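PDB 4XG1: diaminopimelate decarboxylase from Psychromonas ingrahamii, which probably catalyses the pyridoxal-phosphate-dependent decarboxylation of meso-diaminopimelate to L-lysine, the closing step of lysine biosynthesis. Local coordinates for residues B[135-138]-B[139-143]. Residues are numbered along the deposited sequence; the frame is centred on the assembly and turned at random.
Sequences NSVA and KALNV
Val143 reaches back to Ala138 across the last turn of helix 128-140, and its backbone N donates to Ala138 O at 3.0 Å with a fairly straight N-H...O angle of 158°. Inside that bond lies a second one, from Asn142 N to Lys139 O (2.8 Å). Asn142 enters the left-handed region with phi at 48°, and the two bonds around it make this a worked example of the Schellman motif. The apolar contact expected between the ends of such a motif is present, since Val143 CG2 sits 4.4 Å from Ala138 CB. Upstream, ordinary helical bonds run from Lys139 N to Asn135 O and from Ala140 N to Ser136 O.

The side chain of Leu141 lies along the carbonyl of Val137. Its CB is 3.8 Å from Val137 O, the acceptor of the main bond from Leu141 N (3.1 Å). CG points away from the carbonyl carbon and stays beside the backbone N (chi1 -68°), which brings it to 3.6 Å from the same oxygen. Farther out, CD1 stays near Val137 O (4.1 Å) and only loosely approaches Val137 CG1 (4.4 Å), an apolar touch between residues four apart. This side is covered by helix 109-117, where both Leu141 and Val137 touch Leu116. Around the turn, Phe191 contacts the side chains of Ala138, Lys139 and Asn142, and its N is held by Asn135 OD1.

The turn thus closes helix 128-140 within a beta-alpha-beta unit of the TIM barrel, leading toward strand 145-152. Leu141 N also leans weakly on Ala138 O, whose main donor is Val143 N. Ala138 O and Lys139 O therefore receive N-H groups from the chain's own reversal, while Ala138 and Val143 supply the apolar contact across the motif.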
ATOM      1  N   ASN B 135      29.770  -1.589 -11.354  1.00 38.63           N
ATOM      2  CA  ASN B 135      31.162  -1.460 -11.720  1.00 34.97           C
ATOM      3  C   ASN B 135      31.483  -0.014 -12.043  1.00 36.49           C
ATOM      4  O   ASN B 135      32.540   0.499 -11.644  1.00 36.87           O
ATOM      5  CB  ASN B 135      31.468  -2.325 -12.924  1.00 33.35           C
ATOM      6  CG  ASN B 135      32.934  -2.290 -13.308  1.00 30.11           C
ATOM      7  OD1 ASN B 135      33.787  -2.871 -12.631  1.00 29.23           O
ATOM      8  ND2 ASN B 135      33.231  -1.591 -14.391  1.00 29.31           N
ATOM      9  N   SER B 136      30.573   0.633 -12.764  1.00 31.92           N
ATOM     10  CA  SER B 136      30.743   2.020 -13.135  1.00 32.39           C
ATOM     11  C   SER B 136      30.812   2.965 -11.925  1.00 36.90           C
ATOM     12  O   SER B 136      31.643   3.882 -11.881  1.00 40.13           O
ATOM     13  CB  SER B 136      29.604   2.416 -14.046  1.00 33.30           C
ATOM     14  OG  SER B 136      29.634   3.801 -14.332  1.00 32.83           O
ATOM     15  N   VAL B 137      29.978   2.721 -10.923  1.00 37.48           N
ATOM     16  CA  VAL B 137      29.978   3.535  -9.700  1.00 37.03           C
ATOM     17  C   VAL B 137      31.175   3.208  -8.794  1.00 37.40           C
ATOM     18  O   VAL B 137      31.770   4.100  -8.190  1.00 34.90           O
ATOM     19  CB  VAL B 137      28.641   3.358  -8.920  1.00 35.25           C
ATOM     20  CG1 VAL B 137      28.748   3.842  -7.478  1.00 34.15           C
ATOM     21  CG2 VAL B 137      27.522   4.085  -9.650  1.00 34.12           C
ATOM     22  N   ALA B 138      31.500   1.927  -8.678  1.00 42.67           N
ATOM     23  CA  ALA B 138      32.677   1.462  -7.920  1.00 46.30           C
ATOM     24  C   ALA B 138      33.967   2.076  -8.483  1.00 54.60           C
ATOM     25  O   ALA B 138      34.868   2.489  -7.754  1.00 57.15           O
ATOM     26  CB  ALA B 138      32.765  -0.036  -8.004  1.00 44.36           C
ATOM     27  N   LYS B 139      34.018   2.130  -9.805  1.00 58.77           N
ATOM     28  CA  LYS B 139      35.116   2.715 -10.522  1.00 59.53           C
ATOM     29  C   LYS B 139      35.233   4.159 -10.083  1.00 57.62           C
ATOM     30  O   LYS B 139      36.276   4.574  -9.592  1.00 63.40           O
ATOM     31  CB  LYS B 139      34.849   2.612 -12.030  1.00 59.01           C
ATOM     32  CG  LYS B 139      35.998   3.051 -12.920  1.00 59.06           C
ATOM     33  CD  LYS B 139      35.603   3.168 -14.374  1.00 58.52           C
ATOM     34  CE  LYS B 139      36.592   4.005 -15.184  1.00 54.47           C
ATOM     35  NZ  LYS B 139      35.981   4.596 -16.411  1.00 52.07           N
ATOM     36  N   ALA B 140      34.150   4.916 -10.216  1.00 50.85           N
ATOM     37  CA  ALA B 140      34.186   6.323  -9.865  1.00 43.33           C
ATOM     38  C   ALA B 140      34.624   6.577  -8.412  1.00 42.26           C
ATOM     39  O   ALA B 140      35.126   7.649  -8.121  1.00 45.63           O
ATOM     40  CB  ALA B 140      32.844   6.972 -10.142  1.00 43.00           C
ATOM     41  N   LEU B 141      34.408   5.629  -7.508  1.00 39.80           N
ATOM     42  CA  LEU B 141      34.802   5.786  -6.114  1.00 43.27           C
ATOM     43  C   LEU B 141      36.113   5.118  -5.841  1.00 42.94           C
ATOM     44  O   LEU B 141      36.557   5.083  -4.703  1.00 45.27           O
ATOM     45  CB  LEU B 141      33.742   5.149  -5.167  1.00 48.29           C
ATOM     46  CG  LEU B 141      32.347   5.784  -5.055  1.00 51.20           C
ATOM     47  CD1 LEU B 141      31.454   4.906  -4.176  1.00 53.32           C
ATOM     48  CD2 LEU B 141      32.396   7.207  -4.511  1.00 50.08           C
ATOM     49  N   ASN B 142      36.689   4.510  -6.864  1.00 45.00           N
ATOM     50  CA  ASN B 142      37.868   3.675  -6.703  1.00 44.63           C
ATOM     51  C   ASN B 142      37.815   2.646  -5.577  1.00 43.17           C
ATOM     52  O   ASN B 142      38.770   2.494  -4.810  1.00 44.41           O
ATOM     53  CB  ASN B 142      39.129   4.537  -6.637  1.00 47.11           C
ATOM     54  CG  ASN B 142      40.024   4.307  -7.821  1.00 46.14           C
ATOM     55  OD1 ASN B 142      40.534   3.215  -7.990  1.00 47.33           O
ATOM     56  ND2 ASN B 142      40.161   5.312  -8.681  1.00 41.27           N
ATOM     57  N   VAL B 143      36.722   1.892  -5.514  1.00 41.60           N
ATOM     58  CA  VAL B 143      36.652   0.713  -4.633  1.00 41.36           C
ATOM     59  C   VAL B 143      36.331  -0.515  -5.465  1.00 39.44           C
ATOM     60  O   VAL B 143      36.053  -0.406  -6.648  1.00 34.96           O
ATOM     61  CB  VAL B 143      35.579   0.846  -3.519  1.00 42.69           C
ATOM     62  CG1 VAL B 143      36.040   1.822  -2.451  1.00 42.63           C
ATOM     63  CG2 VAL B 143      34.221   1.260  -4.102  1.00 45.44           C
TER